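PDB 7BYS: galactan 1,3-beta-galactosidase from Phanerochaete chrysosporium, which probably hydrolyses beta-1,3-linked galactan from its chain end, releasing galactose, with a family 43 glycosidase domain joined to a calcium-binding carbohydrate-binding module. Local coordinates for residues Ile191-His204 and Lys214-Gln228. Sequence-based numbering, arbitrary orientation.
Sequences IVKHNGEYFLIASH and KWFSASSLAGPWSAQ
H204 NE2 donates to Q228 OE1 at 2.7 Å; the oxygen lies close to the imidazole plane, the bond uses a lone pair in the amide's carbonyl plane, and ring and amide planes stand 89° apart. The ring is gripped at its other nitrogen too, since ND1 bonds to T185 O, which fixes its rotation. This bond lies at the end of an antiparallel hairpin of strands 197-204 and 214-218, next to the loop that joins them, in one sheet of the glycoside hydrolase family 43 domain, a five-bladed beta-propeller. Six backbone bonds define the pairing: Y198 with A218, L200 with F216 and A202 with K214 each exchange two, while F199-S217 and I201-W215 are non-hydrogen-bonded pairs.

On the face carrying Y198, L200 and F216, L221 CG sits over the Y198 ring, 3.9 Å from its centroid and 11° off the normal, a CH-pi contact. L221 CD2 meets I191 CD1 at 3.6 Å. W225 extends this apolar layer: CZ3 touches L200 CB at 3.7 Å, while NE1 bonds to L221 O from above the carbonyl plane. With its CG anti to the backbone N, L200 runs side by side with F216 and brings CD2 to 3.7 Å from F216 CD1. Y198 OH bonds to D143 OD2.

Across the sheet, S217 CB lies over one face of the F199 ring, and F277 meets that ring edge-to-face. The six-membered ring of W215 lies obliquely to F199, planes at 38°, with F199 CE2 3.8 Å from W215 CZ3. S203 OG bonds to NE2 of Q242, a residue that binds galactose in another structure of this protein, which places this end of the strand beside the sugar site. Further along strand 214-218, S217 N donates to S226 OG at 2.8 Å.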
ATOM      1  N   ILE A 191      -8.529  -8.970  -6.948  1.00  7.90           N
ATOM      2  CA  ILE A 191      -9.531  -9.940  -6.510  1.00  8.74           C
ATOM      3  C   ILE A 191      -8.871 -11.007  -5.653  1.00  9.39           C
ATOM      4  O   ILE A 191      -7.788 -11.509  -5.976  1.00 10.14           O
ATOM      5  CB  ILE A 191     -10.332 -10.582  -7.667  1.00  8.41           C
ATOM      6  CG1 ILE A 191     -11.332  -9.564  -8.234  1.00  8.88           C
ATOM      7  CG2 ILE A 191     -11.022 -11.894  -7.208  1.00 10.11           C
ATOM      8  CD1 ILE A 191     -12.018 -10.004  -9.537  1.00  9.58           C
ATOM      9  N   VAL A 192      -9.530 -11.340  -4.548  1.00 10.05           N
ATOM     10  CA  VAL A 192      -9.120 -12.447  -3.705  1.00 11.41           C
ATOM     11  C   VAL A 192     -10.338 -13.326  -3.450  1.00 12.27           C
ATOM     12  O   VAL A 192     -11.456 -12.825  -3.267  1.00 11.34           O
ATOM     13  CB  VAL A 192      -8.467 -11.936  -2.401  1.00 14.27           C
ATOM     14  CG1 VAL A 192      -9.458 -11.150  -1.567  1.00 15.70           C
ATOM     15  CG2 VAL A 192      -7.868 -13.095  -1.612  1.00 15.71           C
ATOM     16  N   LYS A 193     -10.130 -14.639  -3.471  1.00 11.81           N
ATOM     17  CA  LYS A 193     -11.214 -15.545  -3.149  1.00 15.62           C
ATOM     18  C   LYS A 193     -11.324 -15.733  -1.648  1.00 16.90           C
ATOM     19  O   LYS A 193     -10.341 -15.648  -0.903  1.00 19.58           O
ATOM     20  CB  LYS A 193     -11.001 -16.906  -3.792  1.00 16.95           C
ATOM     21  CG  LYS A 193     -11.159 -16.871  -5.273  1.00 16.24           C
ATOM     22  CD  LYS A 193     -11.205 -18.287  -5.836  1.00 18.43           C
ATOM     23  CE  LYS A 193     -12.622 -18.833  -5.836  1.00 17.23           C
ATOM     24  NZ  LYS A 193     -12.770 -19.988  -6.768  1.00 17.25           N
ATOM     25  N   HIS A 194     -12.544 -15.997  -1.206  1.00 15.23           N
ATOM     26  CA  HIS A 194     -12.807 -16.281   0.197  1.00 15.09           C
ATOM     27  C   HIS A 194     -14.016 -17.196   0.237  1.00 14.63           C
ATOM     28  O   HIS A 194     -15.101 -16.792  -0.187  1.00 14.94           O
ATOM     29  CB  HIS A 194     -13.089 -14.987   0.954  1.00 18.84           C
ATOM     30  CG  HIS A 194     -13.624 -15.197   2.333  1.00 20.67           C
ATOM     31  ND1 HIS A 194     -12.817 -15.518   3.403  1.00 21.72           N
ATOM     32  CD2 HIS A 194     -14.886 -15.126   2.820  1.00 18.27           C
ATOM     33  CE1 HIS A 194     -13.561 -15.643   4.489  1.00 16.79           C
ATOM     34  NE2 HIS A 194     -14.819 -15.409   4.163  1.00 21.79           N
ATOM     35  N   ASN A 195     -13.810 -18.424   0.721  1.00 18.39           N
ATOM     36  CA  ASN A 195     -14.869 -19.428   0.844  1.00 19.92           C
ATOM     37  C   ASN A 195     -15.644 -19.597  -0.465  1.00 16.06           C
ATOM     38  O   ASN A 195     -16.875 -19.646  -0.485  1.00 19.10           O
ATOM     39  CB  ASN A 195     -15.807 -19.108   2.011  0.55 20.16           C
ATOM     40  CG  ASN A 195     -15.124 -19.232   3.357  0.55 20.71           C
ATOM     41  OD1 ASN A 195     -14.153 -19.974   3.508  0.55 26.71           O
ATOM     42  ND2 ASN A 195     -15.635 -18.508   4.345  0.55 23.75           N
ATOM     43  N   GLY A 196     -14.907 -19.673  -1.572  1.00 16.50           N
ATOM     44  CA  GLY A 196     -15.496 -19.891  -2.875  1.00 14.59           C
ATOM     45  C   GLY A 196     -16.092 -18.667  -3.537  1.00 16.48           C
ATOM     46  O   GLY A 196     -16.492 -18.752  -4.708  1.00 19.69           O
ATOM     47  N   GLU A 197     -16.162 -17.540  -2.836  1.00 13.74           N
ATOM     48  CA  GLU A 197     -16.717 -16.293  -3.339  1.00 13.54           C
ATOM     49  C   GLU A 197     -15.570 -15.380  -3.761  1.00 10.61           C
ATOM     50  O   GLU A 197     -14.463 -15.457  -3.217  1.00 12.31           O
ATOM     51  CB  GLU A 197     -17.536 -15.631  -2.225  1.00 16.25           C
ATOM     52  CG  GLU A 197     -18.230 -14.338  -2.598  1.00 20.57           C
ATOM     53  CD  GLU A 197     -19.638 -14.555  -3.120  1.00 28.21           C
ATOM     54  OE1 GLU A 197     -20.397 -13.558  -3.183  1.00 24.13           O
ATOM     55  OE2 GLU A 197     -19.981 -15.712  -3.467  1.00 26.60           O
ATOM     56  N   TYR A 198     -15.837 -14.518  -4.738  1.00 10.49           N
ATOM     57  CA  TYR A 198     -14.831 -13.602  -5.270  1.00 10.75           C
ATOM     58  C   TYR A 198     -15.027 -12.219  -4.660  1.00 10.03           C
ATOM     59  O   TYR A 198     -16.146 -11.695  -4.643  1.00 10.97           O
ATOM     60  CB  TYR A 198     -14.934 -13.490  -6.792  1.00  8.94           C
ATOM     61  CG  TYR A 198     -14.834 -14.805  -7.517  1.00 10.22           C
ATOM     62  CD1 TYR A 198     -13.600 -15.306  -7.918  1.00  9.78           C
ATOM     63  CD2 TYR A 198     -15.972 -15.549  -7.804  1.00 11.07           C
ATOM     64  CE1 TYR A 198     -13.502 -16.518  -8.582  1.00 14.36           C
ATOM     65  CE2 TYR A 198     -15.878 -16.766  -8.473  1.00 12.78           C
ATOM     66  CZ  TYR A 198     -14.647 -17.237  -8.857  1.00 12.81           C
ATOM     67  OH  TYR A 198     -14.568 -18.448  -9.522  1.00 15.78           O
ATOM     68  N   PHE A 199     -13.940 -11.626  -4.174  1.00  9.69           N
ATOM     69  CA  PHE A 199     -13.984 -10.303  -3.566  1.00  9.94           C
ATOM     70  C   PHE A 199     -13.083  -9.366  -4.354  1.00  9.93           C
ATOM     71  O   PHE A 199     -11.870  -9.597  -4.441  1.00  9.67           O
ATOM     72  CB  PHE A 199     -13.564 -10.364  -2.096  1.00 10.06           C
ATOM     73  CG  PHE A 199     -14.606 -10.959  -1.216  1.00  9.86           C
ATOM     74  CD1 PHE A 199     -14.746 -12.332  -1.131  1.00 11.48           C
ATOM     75  CD2 PHE A 199     -15.462 -10.150  -0.503  1.00 10.63           C
ATOM     76  CE1 PHE A 199     -15.739 -12.896  -0.327  1.00 12.52           C
ATOM     77  CE2 PHE A 199     -16.459 -10.705   0.302  1.00 11.24           C
ATOM     78  CZ  PHE A 199     -16.585 -12.081   0.385  1.00 12.36           C
ATOM     79  N   LEU A 200     -13.680  -8.318  -4.911  1.00  8.06           N
ATOM     80  CA  LEU A 200     -12.974  -7.286  -5.654  1.00  7.02           C
ATOM     81  C   LEU A 200     -12.741  -6.105  -4.724  1.00  8.78           C
ATOM     82  O   LEU A 200     -13.676  -5.643  -4.057  1.00 10.76           O
ATOM     83  CB  LEU A 200     -13.828  -6.846  -6.851  1.00  8.28           C
ATOM     84  CG  LEU A 200     -13.392  -5.596  -7.618  1.00  7.67           C
ATOM     85  CD1 LEU A 200     -12.089  -5.837  -8.364  1.00 10.34           C
ATOM     86  CD2 LEU A 200     -14.462  -5.131  -8.585  1.00 10.89           C
ATOM     87  N   ILE A 201     -11.495  -5.648  -4.648  1.00  8.49           N
ATOM     88  CA  ILE A 201     -11.118  -4.426  -3.947  1.00  7.78           C
ATOM     89  C   ILE A 201     -10.654  -3.433  -4.996  1.00  8.81           C
ATOM     90  O   ILE A 201      -9.908  -3.807  -5.907  1.00  7.86           O
ATOM     91  CB  ILE A 201      -9.962  -4.702  -2.971  1.00  7.98           C
ATOM     92  CG1 ILE A 201     -10.246  -5.935  -2.111  1.00 11.94           C
ATOM     93  CG2 ILE A 201      -9.678  -3.460  -2.132  1.00 10.01           C
ATOM     94  CD1 ILE A 201     -11.439  -5.790  -1.236  1.00 13.69           C
ATOM     95  N   ALA A 202     -11.065  -2.173  -4.863  1.00  7.95           N
ATOM     96  CA  ALA A 202     -10.703  -1.173  -5.862  1.00  7.84           C
ATOM     97  C   ALA A 202     -10.806   0.216  -5.250  1.00  8.30           C
ATOM     98  O   ALA A 202     -11.515   0.432  -4.266  1.00  9.95           O
ATOM     99  CB  ALA A 202     -11.611  -1.277  -7.096  1.00  9.26           C
ATOM    100  N   SER A 203     -10.096   1.153  -5.848  1.00  8.74           N
ATOM    101  CA  SER A 203     -10.246   2.563  -5.527  1.00  9.42           C
ATOM    102  C   SER A 203     -11.175   3.242  -6.528  1.00 10.10           C
ATOM    103  O   SER A 203     -11.533   2.690  -7.568  1.00  9.70           O
ATOM    104  CB  SER A 203      -8.879   3.248  -5.490  1.00 11.04           C
ATOM    105  OG  SER A 203      -8.408   3.554  -6.795  1.00 10.21           O
ATOM    106  N   HIS A 204     -11.563   4.468  -6.206  1.00 10.19           N
ATOM    107  CA  HIS A 204     -12.119   5.337  -7.226  1.00 10.54           C
ATOM    108  C   HIS A 204     -10.994   6.122  -7.898  1.00 12.69           C
ATOM    109  O   HIS A 204      -9.805   5.899  -7.632  1.00 11.68           O
ATOM    110  CB  HIS A 204     -13.244   6.197  -6.656  1.00 15.83           C
ATOM    111  CG  HIS A 204     -14.552   5.477  -6.599  1.00 14.01           C
ATOM    112  ND1 HIS A 204     -15.247   5.115  -7.733  1.00 15.79           N
ATOM    113  CD2 HIS A 204     -15.256   4.989  -5.552  1.00 14.95           C
ATOM    114  CE1 HIS A 204     -16.344   4.469  -7.384  1.00 18.02           C
ATOM    115  NE2 HIS A 204     -16.368   4.370  -6.067  1.00 16.61           N
ATOM    116  N   LYS A 214     -12.974   0.405  -1.885  1.00  8.00           N
ATOM    117  CA  LYS A 214     -14.244  -0.301  -1.777  1.00  8.86           C
ATOM    118  C   LYS A 214     -14.067  -1.793  -2.040  1.00 10.42           C
ATOM    119  O   LYS A 214     -13.141  -2.219  -2.736  1.00  9.91           O
ATOM    120  CB  LYS A 214     -15.278   0.222  -2.790  1.00  9.72           C
ATOM    121  CG  LYS A 214     -15.455   1.727  -2.805  1.00 10.77           C
ATOM    122  CD  LYS A 214     -16.149   2.229  -1.552  1.00 13.28           C
ATOM    123  CE  LYS A 214     -16.374   3.732  -1.630  1.00 12.57           C
ATOM    124  NZ  LYS A 214     -16.999   4.247  -0.374  1.00 16.67           N
ATOM    125  N   TRP A 215     -15.000  -2.580  -1.500  1.00  9.99           N
ATOM    126  CA  TRP A 215     -15.094  -4.007  -1.784  1.00  9.56           C
ATOM    127  C   TRP A 215     -16.443  -4.335  -2.418  1.00  9.05           C
ATOM    128  O   TRP A 215     -17.451  -3.658  -2.165  1.00  9.57           O
ATOM    129  CB  TRP A 215     -14.847  -4.870  -0.527  1.00 10.85           C
ATOM    130  CG  TRP A 215     -15.941  -4.866   0.491  1.00 10.87           C
ATOM    131  CD1 TRP A 215     -16.077  -4.022   1.565  1.00 11.01           C
ATOM    132  CD2 TRP A 215     -17.043  -5.777   0.556  1.00 12.29           C
ATOM    133  NE1 TRP A 215     -17.205  -4.352   2.281  1.00 12.24           N
ATOM    134  CE2 TRP A 215     -17.818  -5.421   1.679  1.00 12.02           C
ATOM    135  CE3 TRP A 215     -17.461  -6.850  -0.239  1.00 12.18           C
ATOM    136  CZ2 TRP A 215     -18.982  -6.106   2.033  1.00 12.27           C
ATOM    137  CZ3 TRP A 215     -18.612  -7.530   0.114  1.00 14.66           C
ATOM    138  CH2 TRP A 215     -19.360  -7.154   1.243  1.00 13.79           C
ATOM    139  N   PHE A 216     -16.434  -5.392  -3.241  1.00  8.21           N
ATOM    140  CA  PHE A 216     -17.595  -5.941  -3.939  1.00  8.69           C
ATOM    141  C   PHE A 216     -17.430  -7.454  -3.908  1.00  9.85           C
ATOM    142  O   PHE A 216     -16.304  -7.948  -3.925  1.00  9.91           O
ATOM    143  CB  PHE A 216     -17.607  -5.542  -5.428  1.00  9.86           C
ATOM    144  CG  PHE A 216     -17.274  -4.090  -5.699  1.00  8.77           C
ATOM    145  CD1 PHE A 216     -15.974  -3.620  -5.590  1.00 10.21           C
ATOM    146  CD2 PHE A 216     -18.259  -3.213  -6.134  1.00 10.09           C
ATOM    147  CE1 PHE A 216     -15.674  -2.288  -5.864  1.00 10.12           C
ATOM    148  CE2 PHE A 216     -17.956  -1.873  -6.420  1.00  9.96           C
ATOM    149  CZ  PHE A 216     -16.667  -1.419  -6.279  1.00 11.93           C
ATOM    150  N   SER A 217     -18.529  -8.203  -3.873  1.00 10.05           N
ATOM    151  CA  SER A 217     -18.409  -9.657  -3.931  1.00  9.65           C
ATOM    152  C   SER A 217     -19.387 -10.230  -4.946  1.00  9.95           C
ATOM    153  O   SER A 217     -20.411  -9.621  -5.277  1.00 11.15           O
ATOM    154  CB  SER A 217     -18.651 -10.345  -2.584  1.00 15.15           C
ATOM    155  OG  SER A 217     -19.936 -10.043  -2.088  1.00 16.54           O
ATOM    156  N   ALA A 218     -19.045 -11.421  -5.435  1.00  9.46           N
ATOM    157  CA  ALA A 218     -19.884 -12.136  -6.388  1.00 11.00           C
ATOM    158  C   ALA A 218     -19.578 -13.621  -6.273  1.00 12.12           C
ATOM    159  O   ALA A 218     -18.490 -14.009  -5.843  1.00 11.16           O
ATOM    160  CB  ALA A 218     -19.602 -11.652  -7.815  1.00 10.84           C
ATOM    161  N   SER A 219     -20.544 -14.453  -6.662  1.00 12.65           N
ATOM    162  CA  SER A 219     -20.311 -15.895  -6.741  1.00 13.57           C
ATOM    163  C   SER A 219     -19.705 -16.323  -8.071  1.00 11.98           C
ATOM    164  O   SER A 219     -19.282 -17.477  -8.209  1.00 15.12           O
ATOM    165  CB  SER A 219     -21.609 -16.669  -6.492  0.59 18.19           C
ATOM    166  OG  SER A 219     -22.527 -16.469  -7.548  0.59 16.23           O
ATOM    167  N   SER A 220     -19.646 -15.422  -9.042  1.00 13.84           N
ATOM    168  CA  SER A 220     -19.022 -15.672 -10.328  1.00 14.80           C
ATOM    169  C   SER A 220     -18.353 -14.379 -10.773  1.00 14.62           C
ATOM    170  O   SER A 220     -18.805 -13.287 -10.426  1.00 13.79           O
ATOM    171  CB  SER A 220     -20.067 -16.126 -11.368  1.00 17.08           C
ATOM    172  OG  SER A 220     -19.716 -15.713 -12.677  1.00 20.53           O
ATOM    173  N   LEU A 221     -17.268 -14.500 -11.535  1.00 12.47           N
ATOM    174  CA  LEU A 221     -16.615 -13.295 -12.032  1.00 13.89           C
ATOM    175  C   LEU A 221     -17.512 -12.491 -12.958  1.00 11.87           C
ATOM    176  O   LEU A 221     -17.298 -11.283 -13.119  1.00 11.69           O
ATOM    177  CB  LEU A 221     -15.288 -13.638 -12.696  1.00 16.24           C
ATOM    178  CG  LEU A 221     -14.355 -14.097 -11.577  1.00 15.67           C
ATOM    179  CD1 LEU A 221     -13.276 -14.991 -12.106  1.00 18.44           C
ATOM    180  CD2 LEU A 221     -13.775 -12.889 -10.839  1.00 15.26           C
ATOM    181  N   ALA A 222     -18.520 -13.126 -13.555  1.00 12.51           N
ATOM    182  CA  ALA A 222     -19.482 -12.426 -14.399  1.00 12.38           C
ATOM    183  C   ALA A 222     -20.466 -11.586 -13.603  1.00 14.38           C
ATOM    184  O   ALA A 222     -21.246 -10.837 -14.208  1.00 17.28           O
ATOM    185  CB  ALA A 222     -20.266 -13.433 -15.247  1.00 14.79           C
ATOM    186  N   GLY A 223     -20.446 -11.676 -12.275  1.00 13.21           N
ATOM    187  CA  GLY A 223     -21.438 -11.028 -11.457  1.00 13.32           C
ATOM    188  C   GLY A 223     -22.629 -11.932 -11.213  1.00 16.49           C
ATOM    189  O   GLY A 223     -22.622 -13.113 -11.574  1.00 17.01           O
ATOM    190  N   PRO A 224     -23.687 -11.393 -10.596  1.00 14.40           N
ATOM    191  CA  PRO A 224     -23.788  -9.981 -10.218  1.00 13.40           C
ATOM    192  C   PRO A 224     -22.914  -9.623  -9.023  1.00 11.59           C
ATOM    193  O   PRO A 224     -22.809 -10.378  -8.056  1.00 12.22           O
ATOM    194  CB  PRO A 224     -25.273  -9.815  -9.871  1.00 16.57           C
ATOM    195  CG  PRO A 224     -25.703 -11.154  -9.443  1.00 18.51           C
ATOM    196  CD  PRO A 224     -24.910 -12.142 -10.260  1.00 18.88           C
ATOM    197  N   TRP A 225     -22.280  -8.465  -9.120  1.00 10.70           N
ATOM    198  CA  TRP A 225     -21.434  -7.971  -8.048  1.00 10.15           C
ATOM    199  C   TRP A 225     -22.250  -7.118  -7.088  1.00 10.64           C
ATOM    200  O   TRP A 225     -23.092  -6.316  -7.507  1.00 11.57           O
ATOM    201  CB  TRP A 225     -20.300  -7.137  -8.635  1.00 12.55           C
ATOM    202  CG  TRP A 225     -19.289  -7.953  -9.375  1.00 10.91           C
ATOM    203  CD1 TRP A 225     -19.274  -8.236 -10.718  1.00 13.88           C
ATOM    204  CD2 TRP A 225     -18.146  -8.600  -8.813  1.00  9.45           C
ATOM    205  NE1 TRP A 225     -18.185  -9.025 -11.021  1.00 13.74           N
ATOM    206  CE2 TRP A 225     -17.476  -9.254  -9.869  1.00  8.88           C
ATOM    207  CE3 TRP A 225     -17.618  -8.686  -7.520  1.00 10.63           C
ATOM    208  CZ2 TRP A 225     -16.313  -9.991  -9.670  1.00 10.44           C
ATOM    209  CZ3 TRP A 225     -16.464  -9.425  -7.325  1.00 10.19           C
ATOM    210  CH2 TRP A 225     -15.818 -10.056  -8.401  1.00 10.07           C
ATOM    211  N   SER A 226     -21.967  -7.264  -5.797  1.00 10.00           N
ATOM    212  CA  SER A 226     -22.626  -6.416  -4.817  1.00 11.60           C
ATOM    213  C   SER A 226     -22.236  -4.955  -5.031  1.00 12.02           C
ATOM    214  O   SER A 226     -21.238  -4.635  -5.683  1.00 13.15           O
ATOM    215  CB  SER A 226     -22.265  -6.877  -3.410  1.00 12.20           C
ATOM    216  OG  SER A 226     -20.861  -6.770  -3.193  1.00 12.34           O
ATOM    217  N   ALA A 227     -23.055  -4.063  -4.486  1.00 13.03           N
ATOM    218  CA  ALA A 227     -22.755  -2.642  -4.532  1.00 14.53           C
ATOM    219  C   ALA A 227     -21.577  -2.318  -3.620  1.00 11.40           C
ATOM    220  O   ALA A 227     -21.398  -2.916  -2.558  1.00 13.36           O
ATOM    221  CB  ALA A 227     -23.974  -1.841  -4.083  1.00 15.54           C
ATOM    222  N   GLN A 228     -20.785  -1.335  -4.041  1.00 12.45           N
ATOM    223  CA  GLN A 228     -19.584  -0.950  -3.306  1.00 11.79           C
ATOM    224  C   GLN A 228     -19.864  -0.702  -1.825  1.00 11.57           C
ATOM    225  O   GLN A 228     -20.876  -0.104  -1.449  1.00 12.56           O
ATOM    226  CB  GLN A 228     -18.975   0.308  -3.924  1.00 12.21           C
ATOM    227  CG  GLN A 228     -19.917   1.508  -3.951  1.00 14.71           C
ATOM    228  CD  GLN A 228     -19.291   2.742  -4.576  1.00 17.43           C
ATOM    229  OE1 GLN A 228     -18.208   2.685  -5.145  1.00 19.03           O
ATOM    230  NE2 GLN A 228     -19.987   3.865  -4.484  1.00 26.62           N
TER
HETATM  231  O   HOH W   1     -18.755 -18.948  -5.771  1.00 27.81           O
HETATM  232  O   HOH W   2     -22.330 -10.714  -2.968  1.00 29.71           O
HETATM  233  O   HOH W   3     -16.366 -17.216 -12.165  1.00 20.50           O